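Long-range contact in heavy metal cation tricomponent efflux pump ZneA(CzcA-like) (Cupriavidus metallidurans, PDB 4K0J), which probably exports zinc ions across the inner membrane in exchange for protons, as an RND-family component of a tripartite heavy-metal efflux pump: residues Glu583-Val587 against Trp621-Arg625. Numbering follows the deposited sequence.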
loop_
_atom_site.group_PDB
_atom_site.type_symbol
_atom_site.label_atom_id
_atom_site.label_comp_id
_atom_site.label_asym_id
_atom_site.label_seq_id
_atom_site.Cartn_x
_atom_site.Cartn_y
_atom_site.Cartn_z
ATOM N N GLU C 583 20.035 37.170 -30.762
ATOM C CA GLU C 583 19.885 38.275 -31.703
ATOM C C GLU C 583 18.479 38.862 -31.657
ATOM O O GLU C 583 18.001 39.432 -32.636
ATOM C CB GLU C 583 20.248 37.843 -33.128
ATOM C CG GLU C 583 21.735 37.581 -33.324
ATOM C CD GLU C 583 22.079 37.161 -34.739
ATOM O OE1 GLU C 583 21.147 36.974 -35.546
ATOM O OE2 GLU C 583 23.283 37.014 -35.045
ATOM N N PHE C 584 17.827 38.725 -30.507
ATOM C CA PHE C 584 16.495 39.269 -30.306
ATOM C C PHE C 584 16.454 40.041 -28.997
ATOM O O PHE C 584 17.148 39.691 -28.044
ATOM C CB PHE C 584 15.458 38.149 -30.293
ATOM C CG PHE C 584 15.325 37.431 -31.603
ATOM C CD1 PHE C 584 14.628 38.002 -32.651
ATOM C CD2 PHE C 584 15.889 36.178 -31.786
ATOM C CE1 PHE C 584 14.502 37.342 -33.861
ATOM C CE2 PHE C 584 15.764 35.515 -32.992
ATOM C CZ PHE C 584 15.069 36.097 -34.029
ATOM N N PRO C 585 15.645 41.105 -28.948
ATOM C CA PRO C 585 15.547 41.941 -27.751
ATOM C C PRO C 585 14.725 41.285 -26.652
ATOM O O PRO C 585 14.716 41.781 -25.524
ATOM C CB PRO C 585 14.814 43.192 -28.255
ATOM C CG PRO C 585 14.882 43.126 -29.747
ATOM C CD PRO C 585 14.899 41.677 -30.078
ATOM N N GLU C 586 14.049 40.185 -26.972
ATOM C CA GLU C 586 13.093 39.591 -26.039
ATOM C C GLU C 586 13.599 38.343 -25.322
ATOM O O GLU C 586 12.857 37.733 -24.556
ATOM C CB GLU C 586 11.776 39.266 -26.749
ATOM C CG GLU C 586 11.283 40.341 -27.700
ATOM C CD GLU C 586 11.790 40.139 -29.114
ATOM O OE1 GLU C 586 12.782 39.403 -29.288
ATOM O OE2 GLU C 586 11.193 40.707 -30.054
ATOM N N VAL C 587 14.851 37.963 -25.562
ATOM C CA VAL C 587 15.408 36.766 -24.931
ATOM C C VAL C 587 16.324 37.070 -23.748
ATOM O O VAL C 587 17.440 37.559 -23.917
ATOM C CB VAL C 587 16.140 35.879 -25.945
ATOM C CG1 VAL C 587 15.143 35.020 -26.688
ATOM C CG2 VAL C 587 16.946 36.730 -26.913
ATOM N N TRP C 621 8.143 44.566 -24.018
ATOM C CA TRP C 621 8.520 44.173 -25.368
ATOM C C TRP C 621 8.549 45.363 -26.316
ATOM O O TRP C 621 7.546 45.696 -26.948
ATOM C CB TRP C 621 7.611 43.059 -25.895
ATOM C CG TRP C 621 8.052 41.691 -25.455
ATOM C CD1 TRP C 621 8.895 41.396 -24.421
ATOM C CD2 TRP C 621 7.691 40.438 -26.047
ATOM N NE1 TRP C 621 9.072 40.039 -24.328
ATOM C CE2 TRP C 621 8.343 39.426 -25.315
ATOM C CE3 TRP C 621 6.874 40.072 -27.121
ATOM C CZ2 TRP C 621 8.206 38.074 -25.622
ATOM C CZ3 TRP C 621 6.740 38.728 -27.426
ATOM C CH2 TRP C 621 7.403 37.745 -26.680
ATOM N N THR C 622 9.714 45.998 -26.398
ATOM C CA THR C 622 9.919 47.151 -27.266
ATOM C C THR C 622 9.666 46.783 -28.719
ATOM O O THR C 622 8.931 47.474 -29.422
ATOM C CB THR C 622 11.349 47.706 -27.131
ATOM O OG1 THR C 622 11.592 48.081 -25.769
ATOM C CG2 THR C 622 11.543 48.921 -28.030
ATOM N N SER C 623 10.277 45.690 -29.162
ATOM C CA SER C 623 10.062 45.193 -30.515
ATOM C C SER C 623 8.610 44.767 -30.692
ATOM O O SER C 623 8.125 43.876 -29.993
ATOM C CB SER C 623 10.984 44.010 -30.802
ATOM O OG SER C 623 10.637 42.900 -29.995
ATOM N N GLY C 624 7.918 45.411 -31.624
ATOM C CA GLY C 624 6.530 45.090 -31.896
ATOM C C GLY C 624 6.397 43.727 -32.538
ATOM O O GLY C 624 6.286 43.611 -33.758
ATOM N N ARG C 625 6.416 42.689 -31.709
ATOM C CA ARG C 625 6.328 41.320 -32.196
ATOM C C ARG C 625 5.471 40.461 -31.276
ATOM O O ARG C 625 5.659 40.456 -30.058
ATOM C CB ARG C 625 7.725 40.711 -32.332
ATOM C CG ARG C 625 7.759 39.404 -33.110
ATOM C CD ARG C 625 9.185 38.983 -33.478
ATOM N NE ARG C 625 9.953 40.058 -34.100
ATOM C CZ ARG C 625 11.071 40.566 -33.588
ATOM N NH1 ARG C 625 11.558 40.090 -32.452
ATOM N NH2 ARG C 625 11.705 41.546 -34.215
#
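Neither segment forms regular secondary structure. Phe584 to Val587 make a type I beta turn, with Pro585, its phi held near -76°, in the second position that proline readily fills. Across from it, Gly624 is the centre of an inverse gamma turn, which brings Arg625 back to face the first loop. The backbones stay apart, with CA atoms 6.9 Å from each other for Pro585 and Ser623 and 6.5 Å for Glu586 and Trp621, so side chains make the contact.

Glu586, in the third position of the turn, is the central one. Its methylenes lie on the indole: CG sits 3.9 Å from the centroid of the Trp621 five-membered ring, almost on the ring normal, a CH-pi contact. Its carboxylate then reaches a salt bridge, OE2 of Glu586 lying 2.5 Å from NH1 of Arg625, although the carboxylate is modelled too close to Ser623 for its exact place to be certain. A long, flexible acid suits both tasks. Phe584 CE1 lies over one face of the flat guanidinium of Arg625, and Phe584 CD1 is 3.7 Å from Arg625 NH1. Pro585 adds an apolar touch, its CG 4.1 Å from CB of the small Ser623.

Leu630 of helix 627-638 touches Glu586, Trp621 and Arg625, while Trp621 NE1 hydrogen-bonds to His616 O. The contact thus joins two loops of an alpha+beta subdomain: one leads from helix 567-581 into strand 587-595, the other from strand 608-615 into helix 627-638, within a beta-alpha-beta-beta-alpha-beta, ferredoxin-like unit, as in the porter subdomains of RND pumps.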